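Local atomic coordinates of glycosyl hydrolase family 2, TIM barrel domain protein (Parabacteroides merdae ATCC 43184, PDB entry 6DXU), a protein that probably hydrolyses beta-D-glucuronides, as a beta-glucuronidase of glycoside hydrolase family 2 from a human gut bacterium. Residues M28-L33 with V109-G114; K41-G46 with S165-N170; T119-Y122 with H127-S130; N139-D144 with S227-E232; K147-S152 with E156-K161. One frame throughout, in Å; residues are numbered along the deposited sequence.

Interaction 1. Residues M28-L33 with V109-G114; sequences MNKIRL and VLDFDG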
# COMPACT_ATOMS: atom_id res chain seq x y z
N MET D 28 -6.12 -41.27 10.67
CA MET D 28 -7.54 -41.50 10.46
C MET D 28 -8.39 -40.24 10.60
O MET D 28 -9.61 -40.30 10.42
CB MET D 28 -8.05 -42.57 11.44
N ASN D 29 -7.77 -39.10 10.92
CA ASN D 29 -8.45 -37.83 11.11
C ASN D 29 -8.41 -36.96 9.86
O ASN D 29 -8.76 -35.77 9.92
CB ASN D 29 -7.81 -37.08 12.27
CG ASN D 29 -6.30 -37.17 12.23
OD1 ASN D 29 -5.75 -38.20 11.85
ND2 ASN D 29 -5.63 -36.08 12.58
N LYS D 30 -7.98 -37.55 8.74
CA LYS D 30 -7.76 -36.86 7.47
C LYS D 30 -8.86 -37.26 6.50
O LYS D 30 -9.00 -38.43 6.16
CB LYS D 30 -6.39 -37.24 6.91
CG LYS D 30 -5.90 -36.43 5.75
CD LYS D 30 -4.39 -36.57 5.66
CE LYS D 30 -3.75 -35.60 4.69
NZ LYS D 30 -2.36 -35.23 5.14
N ILE D 31 -9.62 -36.27 6.04
CA ILE D 31 -10.83 -36.51 5.27
C ILE D 31 -10.68 -35.82 3.92
O ILE D 31 -10.54 -34.59 3.87
CB ILE D 31 -12.07 -36.01 6.02
CG1 ILE D 31 -12.15 -36.73 7.37
CG2 ILE D 31 -13.32 -36.21 5.18
CD1 ILE D 31 -13.01 -36.03 8.39
N ARG D 32 -10.66 -36.60 2.85
CA ARG D 32 -10.64 -36.00 1.52
C ARG D 32 -11.98 -35.34 1.24
O ARG D 32 -13.03 -35.98 1.32
CB ARG D 32 -10.33 -37.06 0.47
CG ARG D 32 -8.87 -37.42 0.43
CD ARG D 32 -8.62 -38.68 -0.42
NE ARG D 32 -7.21 -39.02 -0.41
CZ ARG D 32 -6.70 -40.08 -1.02
NH1 ARG D 32 -7.49 -40.90 -1.70
NH2 ARG D 32 -5.39 -40.32 -0.96
N LEU D 33 -11.96 -34.05 0.92
CA LEU D 33 -13.19 -33.32 0.59
C LEU D 33 -13.43 -33.47 -0.90
O LEU D 33 -12.93 -32.70 -1.71
CB LEU D 33 -13.06 -31.85 0.99
CG LEU D 33 -12.83 -31.60 2.47
CD1 LEU D 33 -12.61 -30.09 2.70
CD2 LEU D 33 -14.05 -32.09 3.24
N VAL D 109 -7.95 -27.97 10.20
CA VAL D 109 -6.94 -27.54 9.24
C VAL D 109 -7.37 -27.98 7.85
O VAL D 109 -7.76 -29.14 7.65
CB VAL D 109 -5.54 -28.08 9.60
CG1 VAL D 109 -4.55 -27.74 8.51
CG2 VAL D 109 -5.08 -27.51 10.94
N LEU D 110 -7.27 -27.07 6.88
CA LEU D 110 -7.42 -27.41 5.48
C LEU D 110 -6.03 -27.67 4.92
O LEU D 110 -5.16 -26.80 4.98
CB LEU D 110 -8.08 -26.28 4.70
CG LEU D 110 -9.51 -25.89 5.05
CD1 LEU D 110 -9.91 -24.61 4.29
CD2 LEU D 110 -10.47 -27.03 4.77
N ASP D 111 -5.82 -28.87 4.39
CA ASP D 111 -4.51 -29.31 3.94
C ASP D 111 -4.58 -29.53 2.44
O ASP D 111 -5.25 -30.46 1.97
CB ASP D 111 -4.11 -30.59 4.68
CG ASP D 111 -2.80 -31.18 4.19
OD1 ASP D 111 -1.95 -30.42 3.69
OD2 ASP D 111 -2.62 -32.41 4.33
N PHE D 112 -3.90 -28.67 1.68
CA PHE D 112 -3.92 -28.70 0.21
C PHE D 112 -2.75 -29.53 -0.28
O PHE D 112 -1.59 -29.12 -0.13
CB PHE D 112 -3.83 -27.28 -0.36
CG PHE D 112 -5.03 -26.40 -0.09
CD1 PHE D 112 -5.18 -25.77 1.14
CD2 PHE D 112 -5.99 -26.19 -1.07
CE1 PHE D 112 -6.28 -24.95 1.39
CE2 PHE D 112 -7.10 -25.35 -0.82
CZ PHE D 112 -7.24 -24.75 0.41
N ASP D 113 -3.03 -30.69 -0.90
CA ASP D 113 -1.96 -31.42 -1.59
C ASP D 113 -1.37 -30.60 -2.72
O ASP D 113 -0.19 -30.77 -3.06
CB ASP D 113 -2.48 -32.75 -2.15
CG ASP D 113 -2.62 -33.84 -1.10
OD1 ASP D 113 -2.51 -33.54 0.10
OD2 ASP D 113 -2.86 -35.01 -1.50
N GLY D 114 -2.15 -29.70 -3.31
CA GLY D 114 -1.67 -28.85 -4.38
C GLY D 114 -2.82 -28.23 -5.16
O GLY D 114 -3.82 -28.91 -5.42
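K30 meets D111 through a single charged bond: NZ of K30 lies 2.9 Å from OD2 of D111, close enough to count as both a hydrogen bond and a salt bridge. The ammonium group comes in nearly along the C-O bond of that oxygen, heading for its end instead of either flank. K30 gets there because its CG stands anti to the backbone N (chi1 -169°) and the chain stays extended until a bend at chi4 (149°) turns NZ onto the carboxylate. The methylene before it follows, with CE of K30 3.4 Å from the same OD2. A second acidic group adds to the field without touching: OD1 of D113 is 5.3 Å from NZ of K30, which would probably help keep the lysine protonated. Strands 30-32 and 107-112 are not direct partners. Strand 194-199 runs between them in a four-stranded antiparallel sheet of the sugar-binding domain, and the 8.9 Å between the CA atoms of K30 and D111 fits this spacing of two strands. The middle strand takes up much of the backbone polarity, bonding N29 to Y198, I31 to L196, L33 to L194 and V109 to V197. ND2 of N29 also bonds to the backbone O of Y198, and the guanidinium of R32, for its part, is paired with E345. On the other face of the sheet the contact is apolar and looser, CD1 of L33 standing 4.3 Å from CD2 of L110, whose side chain also packs on L164 and V121 of the six-stranded sheet.

Interaction 2. Residues K41-G46 with S165-N170; sequences KGDLGG and SIRCDN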
# COMPACT_ATOMS: atom_id res chain seq x y z
N LYS D 41 -16.30 -21.10 -13.50
CA LYS D 41 -15.23 -20.56 -14.32
C LYS D 41 -15.37 -19.04 -14.35
O LYS D 41 -16.42 -18.51 -14.72
CB LYS D 41 -15.30 -21.14 -15.73
CG LYS D 41 -14.29 -20.56 -16.73
CD LYS D 41 -14.61 -21.01 -18.16
CE LYS D 41 -13.79 -20.28 -19.24
NZ LYS D 41 -14.14 -18.82 -19.40
N GLY D 42 -14.33 -18.34 -13.93
CA GLY D 42 -14.37 -16.89 -13.92
C GLY D 42 -14.47 -16.34 -12.50
O GLY D 42 -14.65 -17.07 -11.53
N ASP D 43 -14.36 -15.02 -12.41
CA ASP D 43 -14.26 -14.40 -11.10
C ASP D 43 -15.63 -13.98 -10.57
O ASP D 43 -16.59 -13.81 -11.31
CB ASP D 43 -13.34 -13.19 -11.18
CG ASP D 43 -12.44 -13.04 -9.97
OD1 ASP D 43 -12.59 -13.80 -8.98
OD2 ASP D 43 -11.58 -12.13 -9.99
N LEU D 44 -15.70 -13.85 -9.25
CA LEU D 44 -16.83 -13.20 -8.58
C LEU D 44 -16.48 -11.74 -8.34
O LEU D 44 -15.32 -11.34 -8.36
CB LEU D 44 -17.13 -13.87 -7.24
CG LEU D 44 -17.53 -15.34 -7.34
CD1 LEU D 44 -17.64 -15.89 -5.94
CD2 LEU D 44 -18.86 -15.44 -8.09
N GLY D 45 -17.51 -10.94 -8.09
CA GLY D 45 -17.27 -9.53 -7.78
C GLY D 45 -16.80 -9.23 -6.38
O GLY D 45 -16.48 -8.08 -6.06
N GLY D 46 -16.73 -10.25 -5.53
CA GLY D 46 -16.37 -10.14 -4.13
C GLY D 46 -16.88 -11.37 -3.41
O GLY D 46 -17.77 -12.07 -3.89
N SER D 165 -15.26 -21.11 0.56
CA SER D 165 -15.17 -20.65 -0.82
C SER D 165 -13.70 -20.49 -1.13
O SER D 165 -12.95 -19.91 -0.33
CB SER D 165 -15.92 -19.31 -1.03
OG SER D 165 -17.23 -19.39 -0.47
N ILE D 166 -13.27 -20.99 -2.29
CA ILE D 166 -11.86 -21.02 -2.65
C ILE D 166 -11.74 -20.47 -4.06
O ILE D 166 -12.45 -20.91 -4.97
CB ILE D 166 -11.28 -22.44 -2.57
CG1 ILE D 166 -11.34 -22.97 -1.13
CG2 ILE D 166 -9.84 -22.44 -3.09
CD1 ILE D 166 -11.03 -24.50 -0.96
N ARG D 167 -10.87 -19.49 -4.23
CA ARG D 167 -10.58 -18.93 -5.54
C ARG D 167 -9.24 -19.49 -5.99
O ARG D 167 -8.26 -19.41 -5.25
CB ARG D 167 -10.55 -17.40 -5.47
CG ARG D 167 -10.27 -16.68 -6.81
CD ARG D 167 -10.05 -15.18 -6.53
NE ARG D 167 -10.04 -14.33 -7.72
CZ ARG D 167 -8.95 -14.00 -8.41
NH1 ARG D 167 -7.77 -14.49 -8.06
NH2 ARG D 167 -9.04 -13.17 -9.45
N CYS D 168 -9.20 -20.09 -7.18
CA CYS D 168 -7.95 -20.51 -7.79
C CYS D 168 -7.74 -19.72 -9.07
O CYS D 168 -8.70 -19.38 -9.77
CB CYS D 168 -7.93 -22.03 -8.12
SG CYS D 168 -7.91 -23.09 -6.67
N ASP D 169 -6.48 -19.43 -9.38
CA ASP D 169 -6.18 -18.52 -10.48
C ASP D 169 -4.94 -19.02 -11.19
O ASP D 169 -3.86 -19.09 -10.59
CB ASP D 169 -5.99 -17.09 -9.92
CG ASP D 169 -5.86 -16.02 -11.00
OD1 ASP D 169 -5.85 -16.34 -12.19
OD2 ASP D 169 -5.78 -14.82 -10.63
N ASN D 170 -5.08 -19.41 -12.45
CA ASN D 170 -3.91 -19.73 -13.26
C ASN D 170 -3.74 -18.72 -14.39
O ASN D 170 -3.31 -19.08 -15.48
CB ASN D 170 -3.98 -21.17 -13.79
CG ASN D 170 -5.07 -21.38 -14.84
OD1 ASN D 170 -6.13 -20.76 -14.78
ND2 ASN D 170 -4.82 -22.29 -15.79
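A salt-bridge network of D43, R167 and D169 fastens the loop after strand 37-41 to strand 162-169, in the six-stranded antiparallel sheet of the sugar-binding domain. D43 and R167 are joined side-on, the arginine using NE and one terminal nitrogen, each for a different carboxylate oxygen. NE of R167 donates to OD1 of D43 at 2.9 Å, while NH2 of R167 donates to OD2 of D43 at 2.8 Å, almost straight at 173°. Both acceptors lie in the plane of the guanidinium. The converse does not hold: the two planes are turned 50° apart, and NH2 comes to OD2 from above the carboxylate plane. Directed away from its own amide (chi1 -179°) and extended out to NE, the arginine spans the intervening strand 90-97, packing on P90 and W92. W92 NE1 also bonds to D43 OD1, and the backbone N of L44 adds a weak bond to that oxygen. Close by, the backbone of G45 bonds to the second subunit, which places the loop next to a subunit interface. The remaining nitrogen of the guanidinium is held from its own strand, NH1 of R167 lying 3.3 Å from OD2 of D169, which sits tilted from the guanidinium plane.

Interaction 3. Residues T119-Y122 with H127-S130; sequences TDVY and HVGS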
# COMPACT_ATOMS: atom_id res chain seq x y z
N THR D 119 -4.01 -19.25 -5.02
CA THR D 119 -5.22 -19.68 -4.36
C THR D 119 -5.52 -18.77 -3.18
O THR D 119 -4.60 -18.36 -2.46
CB THR D 119 -5.10 -21.16 -3.89
OG1 THR D 119 -4.78 -21.99 -5.01
CG2 THR D 119 -6.39 -21.65 -3.24
N ASP D 120 -6.79 -18.42 -3.00
CA ASP D 120 -7.24 -17.65 -1.85
C ASP D 120 -8.43 -18.38 -1.23
O ASP D 120 -9.32 -18.84 -1.94
CB ASP D 120 -7.61 -16.21 -2.24
CG ASP D 120 -6.39 -15.39 -2.61
OD1 ASP D 120 -5.70 -14.89 -1.70
OD2 ASP D 120 -6.07 -15.31 -3.81
N VAL D 121 -8.44 -18.45 0.10
CA VAL D 121 -9.37 -19.30 0.83
C VAL D 121 -10.21 -18.43 1.74
O VAL D 121 -9.67 -17.61 2.48
CB VAL D 121 -8.61 -20.35 1.65
CG1 VAL D 121 -9.57 -21.30 2.36
CG2 VAL D 121 -7.67 -21.09 0.74
N TYR D 122 -11.54 -18.65 1.74
CA TYR D 122 -12.46 -17.86 2.54
C TYR D 122 -13.35 -18.77 3.39
O TYR D 122 -13.88 -19.77 2.90
CB TYR D 122 -13.37 -17.00 1.67
CG TYR D 122 -12.62 -15.99 0.86
CD1 TYR D 122 -12.05 -16.34 -0.34
CD2 TYR D 122 -12.47 -14.67 1.32
CE1 TYR D 122 -11.35 -15.41 -1.09
CE2 TYR D 122 -11.79 -13.73 0.56
CZ TYR D 122 -11.22 -14.12 -0.64
OH TYR D 122 -10.53 -13.22 -1.41
N HIS D 127 -11.19 -13.78 4.69
CA HIS D 127 -10.03 -14.33 4.00
C HIS D 127 -9.09 -14.97 5.02
O HIS D 127 -8.58 -14.29 5.92
CB HIS D 127 -9.37 -13.21 3.20
CG HIS D 127 -8.21 -13.63 2.35
ND1 HIS D 127 -6.90 -13.39 2.70
CD2 HIS D 127 -8.17 -14.32 1.19
CE1 HIS D 127 -6.10 -13.88 1.77
NE2 HIS D 127 -6.85 -14.46 0.84
N VAL D 128 -8.87 -16.29 4.91
CA VAL D 128 -8.09 -17.02 5.91
C VAL D 128 -6.75 -17.51 5.40
O VAL D 128 -5.93 -17.97 6.21
CB VAL D 128 -8.87 -18.22 6.50
CG1 VAL D 128 -10.08 -17.73 7.27
CG2 VAL D 128 -9.25 -19.27 5.40
N GLY D 129 -6.49 -17.45 4.10
CA GLY D 129 -5.21 -17.94 3.63
C GLY D 129 -5.05 -17.70 2.15
O GLY D 129 -6.03 -17.49 1.43
N SER D 130 -3.80 -17.71 1.72
CA SER D 130 -3.47 -17.53 0.32
C SER D 130 -2.17 -18.25 0.04
O SER D 130 -1.35 -18.46 0.95
CB SER D 130 -3.33 -16.05 -0.05
OG SER D 130 -2.19 -15.51 0.57
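H127 donates from NE2 to OD1 of D120 at 2.8 Å, a histidine-carboxylate hydrogen bond that reaches the oxygen on its anti side. The same imidazole turns its edge to the face of Y122, an offset edge-to-face pair with ring centroids 5.1 Å apart and planes at 61°. CD2 of H127 makes the closest approach, 3.6 Å from CZ of Y122. One aromatic neighbour and one acid thus fix the rotation of the histidine, which a chi1 of -176° swings across the neighbouring strand. Behind these side chains lies the hairpin of strands 118-123 and 126-132, where a classic beta bulge sets V128 and G129 together against V121. V121 is gripped at both ends of its backbone: its N donates to O of G129 at 2.9 Å, and its O accepts from N of V128 at 2.9 Å. The extra residue shifts the register by one, so Y122 faces H127 while D120 faces S130, both as non-hydrogen-bonded pairs. V121 points to the opposite side of the sheet from D120 and Y122; there its CG1 lies 3.7 Å from CG2 of V128. That side leads into the sandwich interior, where V121 packs on L110, F112 and W138.

Interaction 4. Residues N139-D144 with S227-E232; sequences NVDITD and SFYNPE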
# COMPACT_ATOMS: atom_id res chain seq x y z
N ASN D 139 -1.10 -25.45 4.05
CA ASN D 139 -2.30 -25.66 4.85
C ASN D 139 -2.72 -24.37 5.53
O ASN D 139 -1.95 -23.41 5.63
CB ASN D 139 -2.10 -26.78 5.89
CG ASN D 139 -0.87 -26.56 6.75
OD1 ASN D 139 -0.78 -25.56 7.45
ND2 ASN D 139 0.07 -27.49 6.71
N VAL D 140 -3.98 -24.36 6.01
CA VAL D 140 -4.57 -23.21 6.68
C VAL D 140 -5.34 -23.73 7.89
O VAL D 140 -6.24 -24.56 7.74
CB VAL D 140 -5.54 -22.43 5.77
CG1 VAL D 140 -6.07 -21.21 6.51
CG2 VAL D 140 -4.85 -22.04 4.46
N ASP D 141 -5.00 -23.24 9.08
CA ASP D 141 -5.79 -23.53 10.28
C ASP D 141 -7.00 -22.60 10.28
O ASP D 141 -6.85 -21.39 10.43
CB ASP D 141 -4.95 -23.32 11.54
CG ASP D 141 -5.64 -23.80 12.82
OD1 ASP D 141 -6.88 -23.71 12.90
OD2 ASP D 141 -4.94 -24.18 13.79
N ILE D 142 -8.20 -23.15 10.14
CA ILE D 142 -9.40 -22.32 10.07
C ILE D 142 -10.20 -22.35 11.36
O ILE D 142 -11.35 -21.88 11.39
CB ILE D 142 -10.29 -22.71 8.87
CG1 ILE D 142 -10.77 -24.17 9.02
CG2 ILE D 142 -9.52 -22.52 7.59
CD1 ILE D 142 -11.86 -24.59 7.99
N THR D 143 -9.61 -22.86 12.44
CA THR D 143 -10.32 -22.99 13.71
C THR D 143 -10.96 -21.67 14.14
O THR D 143 -12.15 -21.63 14.47
CB THR D 143 -9.39 -23.50 14.81
OG1 THR D 143 -8.70 -24.67 14.35
CG2 THR D 143 -10.20 -23.84 16.06
N ASP D 144 -10.17 -20.59 14.16
CA ASP D 144 -10.68 -19.33 14.69
C ASP D 144 -11.76 -18.73 13.80
O ASP D 144 -12.76 -18.21 14.30
CB ASP D 144 -9.53 -18.33 14.88
CG ASP D 144 -8.59 -18.73 16.00
OD1 ASP D 144 -8.98 -19.57 16.84
OD2 ASP D 144 -7.45 -18.22 16.04
N SER D 227 8.77 -30.47 14.79
CA SER D 227 8.25 -29.17 15.18
C SER D 227 6.82 -29.37 15.66
O SER D 227 6.02 -29.99 14.96
CB SER D 227 8.27 -28.18 14.01
OG SER D 227 9.60 -27.94 13.57
N PHE D 228 6.51 -28.87 16.85
CA PHE D 228 5.17 -29.04 17.40
C PHE D 228 4.23 -27.94 16.93
O PHE D 228 4.64 -26.79 16.74
CB PHE D 228 5.21 -29.04 18.93
CG PHE D 228 5.75 -30.31 19.50
CD1 PHE D 228 4.92 -31.40 19.73
CD2 PHE D 228 7.11 -30.43 19.79
CE1 PHE D 228 5.42 -32.57 20.25
CE2 PHE D 228 7.61 -31.60 20.31
CZ PHE D 228 6.77 -32.67 20.54
N TYR D 229 2.97 -28.30 16.77
CA TYR D 229 1.89 -27.34 16.58
C TYR D 229 1.10 -27.31 17.87
O TYR D 229 0.50 -28.32 18.27
CB TYR D 229 1.02 -27.72 15.38
CG TYR D 229 0.05 -26.62 15.01
CD1 TYR D 229 0.50 -25.32 14.80
CD2 TYR D 229 -1.31 -26.87 14.89
CE1 TYR D 229 -0.39 -24.29 14.47
CE2 TYR D 229 -2.20 -25.86 14.56
CZ TYR D 229 -1.74 -24.57 14.35
OH TYR D 229 -2.62 -23.56 14.03
N ASN D 230 1.14 -26.18 18.56
CA ASN D 230 0.65 -26.09 19.93
C ASN D 230 0.02 -24.71 20.17
O ASN D 230 0.51 -23.92 20.99
CB ASN D 230 1.80 -26.37 20.91
CG ASN D 230 1.38 -26.38 22.36
OD1 ASN D 230 0.19 -26.30 22.70
ND2 ASN D 230 2.37 -26.46 23.25
N PRO D 231 -1.07 -24.39 19.46
CA PRO D 231 -1.66 -23.05 19.60
C PRO D 231 -2.25 -22.77 20.97
O PRO D 231 -2.42 -21.59 21.31
CB PRO D 231 -2.74 -23.02 18.50
CG PRO D 231 -3.07 -24.46 18.24
CD PRO D 231 -1.79 -25.23 18.48
N GLU D 232 -2.59 -23.79 21.76
CA GLU D 232 -3.11 -23.58 23.10
C GLU D 232 -2.04 -23.45 24.16
O GLU D 232 -2.37 -23.26 25.33
CB GLU D 232 -4.05 -24.71 23.52
CG GLU D 232 -5.31 -24.82 22.70
CD GLU D 232 -6.26 -23.64 22.89
OE1 GLU D 232 -6.18 -22.93 23.93
OE2 GLU D 232 -7.10 -23.43 21.99
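D141 and Y229 join two domains, one from the end of strand 138-141 in the sugar-binding domain and the other from the end of strand 219-229 in the domain that follows it. D141 also forms an Asx turn leading into helix 143-150. Both side chains have a first torsion near 180° (chi1 -172° for D141), and they reach toward each other from the two domains, the tyrosine ring presenting its hydroxyl edge. OH of Y229 donates to OD2 of D141, modelled at 2.4 Å; this is shorter than usual, so the exact length is doubtful though the pairing is clear. OD2 of D141 lies near the plane of the ring, while the carboxylate itself is twisted 58° from that plane. P231 lies over a face of the same ring, its CD 3.9 Å above the plane and over the centre. OD2 of D141 has a second partner in R107 NE, a salt bridge that would probably stabilise the carboxylate as an anion. OD1 turns back to its own segment and takes two donors, both from T143. The hydroxyl of T143, which also bonds to the backbone N of I108, approaches OD1 on its syn side. The second is the bond that defines the Asx turn: N of T143 lies 2.9 Å from OD1 of D141, with an angle of 161° at the hydrogen.

Interaction 5. Residues K147-S152 with E156-K161; sequences KAFLGS and ERFKGK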
# COMPACT_ATOMS: atom_id res chain seq x y z
N LYS D 147 -15.03 -20.63 14.33
CA LYS D 147 -15.66 -20.22 15.58
C LYS D 147 -16.34 -18.86 15.44
O LYS D 147 -17.49 -18.67 15.86
CB LYS D 147 -14.62 -20.20 16.70
CG LYS D 147 -15.16 -19.71 18.03
CD LYS D 147 -14.07 -19.73 19.10
CE LYS D 147 -14.53 -19.05 20.39
N ALA D 148 -15.65 -17.90 14.83
CA ALA D 148 -16.24 -16.57 14.68
C ALA D 148 -17.49 -16.62 13.82
O ALA D 148 -18.50 -15.96 14.12
CB ALA D 148 -15.20 -15.61 14.09
N PHE D 149 -17.46 -17.41 12.74
CA PHE D 149 -18.65 -17.54 11.90
C PHE D 149 -19.80 -18.18 12.66
O PHE D 149 -20.95 -17.73 12.57
CB PHE D 149 -18.35 -18.35 10.65
CG PHE D 149 -19.59 -18.79 9.92
CD1 PHE D 149 -20.33 -17.89 9.18
CD2 PHE D 149 -20.02 -20.11 10.00
CE1 PHE D 149 -21.48 -18.29 8.52
CE2 PHE D 149 -21.17 -20.52 9.34
CZ PHE D 149 -21.90 -19.61 8.60
N LEU D 150 -19.51 -19.28 13.37
CA LEU D 150 -20.59 -20.00 14.03
C LEU D 150 -21.24 -19.17 15.12
O LEU D 150 -22.43 -19.35 15.41
CB LEU D 150 -20.05 -21.32 14.61
CG LEU D 150 -19.73 -22.42 13.59
CD1 LEU D 150 -19.18 -23.70 14.30
CD2 LEU D 150 -20.94 -22.73 12.71
N GLY D 151 -20.50 -18.22 15.70
CA GLY D 151 -21.06 -17.37 16.72
C GLY D 151 -21.83 -16.17 16.21
O GLY D 151 -22.35 -15.41 17.02
N SER D 152 -21.97 -16.02 14.90
CA SER D 152 -22.60 -14.84 14.30
C SER D 152 -24.06 -15.11 13.97
O SER D 152 -24.49 -16.25 13.84
CB SER D 152 -21.85 -14.45 13.03
OG SER D 152 -22.23 -15.34 11.99
N GLU D 156 -27.21 -19.08 11.08
CA GLU D 156 -28.50 -19.78 11.00
C GLU D 156 -28.82 -20.22 9.59
O GLU D 156 -29.31 -21.33 9.35
CB GLU D 156 -29.64 -18.87 11.47
CG GLU D 156 -29.76 -18.56 12.92
CD GLU D 156 -31.00 -17.72 13.20
OE1 GLU D 156 -31.56 -17.80 14.31
OE2 GLU D 156 -31.43 -16.98 12.27
N ARG D 157 -28.56 -19.33 8.64
CA ARG D 157 -28.95 -19.53 7.25
C ARG D 157 -28.25 -20.71 6.60
O ARG D 157 -28.78 -21.28 5.63
CB ARG D 157 -28.61 -18.20 6.56
CG ARG D 157 -28.78 -18.09 5.11
CD ARG D 157 -28.87 -16.59 4.78
NE ARG D 157 -27.60 -15.86 4.86
CZ ARG D 157 -26.67 -15.93 3.91
NH1 ARG D 157 -26.87 -16.70 2.85
NH2 ARG D 157 -25.55 -15.21 4.00
N PHE D 158 -27.13 -21.15 7.15
CA PHE D 158 -26.36 -22.25 6.57
C PHE D 158 -26.62 -23.57 7.27
O PHE D 158 -25.94 -24.56 6.98
CB PHE D 158 -24.87 -21.88 6.60
CG PHE D 158 -24.55 -20.72 5.71
CD1 PHE D 158 -24.27 -20.92 4.37
CD2 PHE D 158 -24.62 -19.43 6.20
CE1 PHE D 158 -24.00 -19.84 3.54
CE2 PHE D 158 -24.35 -18.35 5.38
CZ PHE D 158 -24.04 -18.56 4.05
N LYS D 159 -27.58 -23.59 8.19
CA LYS D 159 -28.14 -24.83 8.72
C LYS D 159 -27.07 -25.69 9.38
O LYS D 159 -27.07 -26.92 9.26
CB LYS D 159 -28.90 -25.59 7.62
CG LYS D 159 -30.08 -24.75 7.11
CD LYS D 159 -30.80 -25.39 5.94
CE LYS D 159 -31.98 -24.54 5.50
NZ LYS D 159 -32.60 -25.06 4.24
N GLY D 160 -26.16 -25.04 10.10
CA GLY D 160 -25.12 -25.70 10.85
C GLY D 160 -23.85 -25.97 10.09
O GLY D 160 -22.84 -26.35 10.70
N LYS D 161 -23.84 -25.77 8.78
CA LYS D 161 -22.62 -25.96 8.01
C LYS D 161 -21.87 -24.64 7.87
O LYS D 161 -22.38 -23.58 8.22
CB LYS D 161 -22.92 -26.56 6.64
CG LYS D 161 -23.53 -27.97 6.73
CD LYS D 161 -23.78 -28.53 5.35
CE LYS D 161 -24.38 -29.92 5.44
NZ LYS D 161 -24.54 -30.53 4.09
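F149 and F158 make an aromatic contact in which the edge of F149 is directed toward the face of F158, offset from its centre. The ring centroids are 5.7 Å apart and the planes stand at 69°, so the pair is edge-to-face. The closest carbons are CZ of F149 and CD2 of F158, 3.6 Å apart. At chi1 166° the ring of F149 points away from its amide nitrogen, off the helix and toward the loop. On the far side of F158 from F149, CE2 of F158 sits 3.6 Å above the guanidinium plane of R157, over its centre; that arginine also bonds to the backbone of V51. Besides carbon, the F149 edge meets one polar atom, the backbone O of K161, which is 3.5 Å from CE2 of F149 and close to the ring plane. These groups belong to the helix-to-strand connection between helix 143-150 and strand 162-169 of the sugar-binding domain, where F149 and F158 both pack on P163. Each segment is also braced by hydrogen bonds of its own. At the end of the helix, O of F149 takes two donors from S152, OG at 2.8 Å and N at 3.1 Å. In the loop, F158 to K161 form a type I' turn closed by N of K161 bonding to O of F158 at 3.0 Å, with K159 and G160 at positive phi.

In the fold
Interactions 1, 2 and 3 meet in the hydrophobic interior between the two sheets of the sugar-binding domain: CZ of F112 is 3.7 Å from CG2 of V121, and CE2 of F112 is 4.0 Å from CD1 of I166. Interactions 2 and 3, with centres 11 Å apart, share the six-stranded sheet, where N of R167 is 2.8 Å from O of D120. Interaction 4 joins interaction 1 through neighbouring strands, N of L110 lying 2.8 Å from O of V140. Interaction 5 continues from helix 143-150 of interaction 4, about 21 Å away between centres, and leads into the strand of interaction 2. None of their residues belongs to the bicine or sodium sites.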